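Local atomic coordinates of dihydrodipicolinate synthase (PDB entry 3E96), a protein that belongs to the DapA family of TIM-barrel lyases and probably makes 4-hydroxy-tetrahydrodipicolinate from pyruvate and aspartate semialdehyde. Residues 249-254 with 291-296. Sequence-based numbering, arbitrary orientation.
Sequences EDLRGK and QLVTEL
Leu251 reaches across from the last turn of helix 235-252 and splits its two methyls over the surface of helix 287-299. Its CG stands anti to the backbone N (chi1 -174°), a setting that puts CG out toward the other helix. Leu251 CD2 makes the closer approach, 3.6 Å from Val293 CG2, the two side chains crossing at about a right angle. Leu251 CD2 also lies 3.9 Å from the backbone C of Leu292 and 4.2 Å from Leu296 CD2. Leu251 CD1 turns to the neighbouring leucine and sits 3.9 Å from Leu292 CD1. No hydrogen bond links the segments. An alanine at Leu251 would probably open a gap between the helices, leaving Val293 CG2 and Leu292 CD1 without the methyls they pack on.

Lys254, three residues on, crosses Leu292 at about a right angle and brings Lys254 NZ 4.0 Å from Leu292 CD1, while its charge goes to a salt bridge with Asp289. Within 249-254, Arg252 NH1 forms a salt bridge with Glu249 OE2 at 2.9 Å, using the syn lone pair of that oxygen. Val293 also touches Ala267 of helix 262-270, and Leu296 rests on Pro247 and Phe248. The result is apolar helix-helix packing away from the predicted catalytic residues, within the C-terminal helices that follow the eight-stranded barrel in the DapA family.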
loop_
_atom_site.group_PDB
_atom_site.type_symbol
_atom_site.label_atom_id
_atom_site.label_comp_id
_atom_site.label_asym_id
_atom_site.label_seq_id
_atom_site.Cartn_x
_atom_site.Cartn_y
_atom_site.Cartn_z
ATOM N N GLU B 249 -10.908 16.615 -12.369
ATOM C CA GLU B 249 -10.761 15.276 -11.815
ATOM C C GLU B 249 -9.934 14.381 -12.734
ATOM O O GLU B 249 -9.156 13.550 -12.260
ATOM C CB GLU B 249 -12.140 14.661 -11.545
ATOM C CG GLU B 249 -12.875 15.340 -10.389
ATOM C CD GLU B 249 -12.131 15.196 -9.065
ATOM O OE1 GLU B 249 -12.032 14.059 -8.559
ATOM O OE2 GLU B 249 -11.632 16.212 -8.534
ATOM N N ASP B 250 -10.083 14.553 -14.047
ATOM C CA ASP B 250 -9.303 13.747 -14.980
ATOM C C ASP B 250 -7.827 14.123 -14.915
ATOM O O ASP B 250 -6.957 13.262 -15.047
ATOM C CB ASP B 250 -9.819 13.904 -16.413
ATOM C CG ASP B 250 -11.137 13.195 -16.630
ATOM O OD1 ASP B 250 -11.417 12.219 -15.900
ATOM O OD2 ASP B 250 -11.888 13.600 -17.542
ATOM N N LEU B 251 -7.543 15.404 -14.699
ATOM C CA LEU B 251 -6.160 15.851 -14.605
ATOM C C LEU B 251 -5.522 15.271 -13.339
ATOM O O LEU B 251 -4.353 14.883 -13.344
ATOM C CB LEU B 251 -6.095 17.377 -14.580
ATOM C CG LEU B 251 -4.699 18.004 -14.615
ATOM C CD1 LEU B 251 -3.874 17.412 -15.750
ATOM C CD2 LEU B 251 -4.842 19.514 -14.786
ATOM N N ARG B 252 -6.299 15.216 -12.259
ATOM C CA ARG B 252 -5.827 14.649 -10.998
ATOM C C ARG B 252 -5.578 13.149 -11.173
ATOM O O ARG B 252 -4.697 12.570 -10.538
ATOM C CB ARG B 252 -6.880 14.830 -9.899
ATOM C CG ARG B 252 -7.084 16.257 -9.416
ATOM C CD ARG B 252 -8.168 16.293 -8.347
ATOM N NE ARG B 252 -7.800 15.503 -7.174
ATOM C CZ ARG B 252 -8.654 15.131 -6.224
ATOM N NH1 ARG B 252 -9.934 15.469 -6.310
ATOM N NH2 ARG B 252 -8.227 14.431 -5.180
ATOM N N GLY B 253 -6.378 12.529 -12.032
ATOM C CA GLY B 253 -6.263 11.098 -12.264
ATOM C C GLY B 253 -5.123 10.634 -13.152
ATOM O O GLY B 253 -4.907 9.427 -13.291
ATOM N N LYS B 254 -4.389 11.565 -13.758
ATOM C CA LYS B 254 -3.274 11.188 -14.626
ATOM C C LYS B 254 -2.217 10.333 -13.924
ATOM O O LYS B 254 -1.976 10.472 -12.719
ATOM C CB LYS B 254 -2.591 12.435 -15.213
ATOM C CG LYS B 254 -3.412 13.160 -16.272
ATOM C CD LYS B 254 -2.603 14.261 -16.967
ATOM C CE LYS B 254 -1.495 13.685 -17.838
ATOM N NZ LYS B 254 -0.771 14.745 -18.614
ATOM N N GLN B 291 0.825 23.718 -17.173
ATOM C CA GLN B 291 0.085 24.472 -18.180
ATOM C C GLN B 291 -1.367 24.001 -18.226
ATOM O O GLN B 291 -2.285 24.807 -18.387
ATOM C CB GLN B 291 0.731 24.290 -19.557
ATOM C CG GLN B 291 0.114 25.144 -20.658
ATOM C CD GLN B 291 0.449 26.619 -20.510
ATOM O OE1 GLN B 291 0.130 27.246 -19.499
ATOM N NE2 GLN B 291 1.101 27.180 -21.523
ATOM N N LEU B 292 -1.579 22.697 -18.080
ATOM C CA LEU B 292 -2.933 22.160 -18.098
ATOM C C LEU B 292 -3.725 22.653 -16.886
ATOM O O LEU B 292 -4.926 22.893 -16.985
ATOM C CB LEU B 292 -2.906 20.626 -18.118
ATOM C CG LEU B 292 -2.324 19.972 -19.373
ATOM C CD1 LEU B 292 -2.251 18.461 -19.183
ATOM C CD2 LEU B 292 -3.191 20.322 -20.578
ATOM N N VAL B 293 -3.059 22.800 -15.743
ATOM C CA VAL B 293 -3.735 23.287 -14.538
ATOM C C VAL B 293 -4.099 24.758 -14.756
ATOM O O VAL B 293 -5.185 25.210 -14.382
ATOM C CB VAL B 293 -2.829 23.177 -13.284
ATOM C CG1 VAL B 293 -3.487 23.890 -12.093
ATOM C CG2 VAL B 293 -2.593 21.710 -12.939
ATOM N N THR B 294 -3.179 25.494 -15.365
ATOM C CA THR B 294 -3.396 26.907 -15.650
ATOM C C THR B 294 -4.596 27.079 -16.575
ATOM O O THR B 294 -5.503 27.861 -16.289
ATOM C CB THR B 294 -2.148 27.526 -16.315
ATOM O OG1 THR B 294 -1.058 27.496 -15.388
ATOM C CG2 THR B 294 -2.416 28.971 -16.740
ATOM N N GLU B 295 -4.609 26.331 -17.675
ATOM C CA GLU B 295 -5.701 26.422 -18.638
ATOM C C GLU B 295 -7.033 26.024 -18.014
ATOM O O GLU B 295 -8.083 26.539 -18.396
ATOM C CB GLU B 295 -5.413 25.536 -19.854
ATOM C CG GLU B 295 -4.029 25.754 -20.447
ATOM C CD GLU B 295 -3.790 24.950 -21.711
ATOM O OE1 GLU B 295 -4.278 23.801 -21.794
ATOM O OE2 GLU B 295 -3.102 25.463 -22.618
ATOM N N LEU B 296 -6.992 25.110 -17.051
ATOM C CA LEU B 296 -8.212 24.661 -16.391
ATOM C C LEU B 296 -8.758 25.762 -15.477
ATOM O O LEU B 296 -9.962 26.035 -15.461
ATOM C CB LEU B 296 -7.928 23.396 -15.578
ATOM C CG LEU B 296 -9.112 22.506 -15.206
ATOM C CD1 LEU B 296 -9.767 21.967 -16.468
ATOM C CD2 LEU B 296 -8.624 21.351 -14.350
#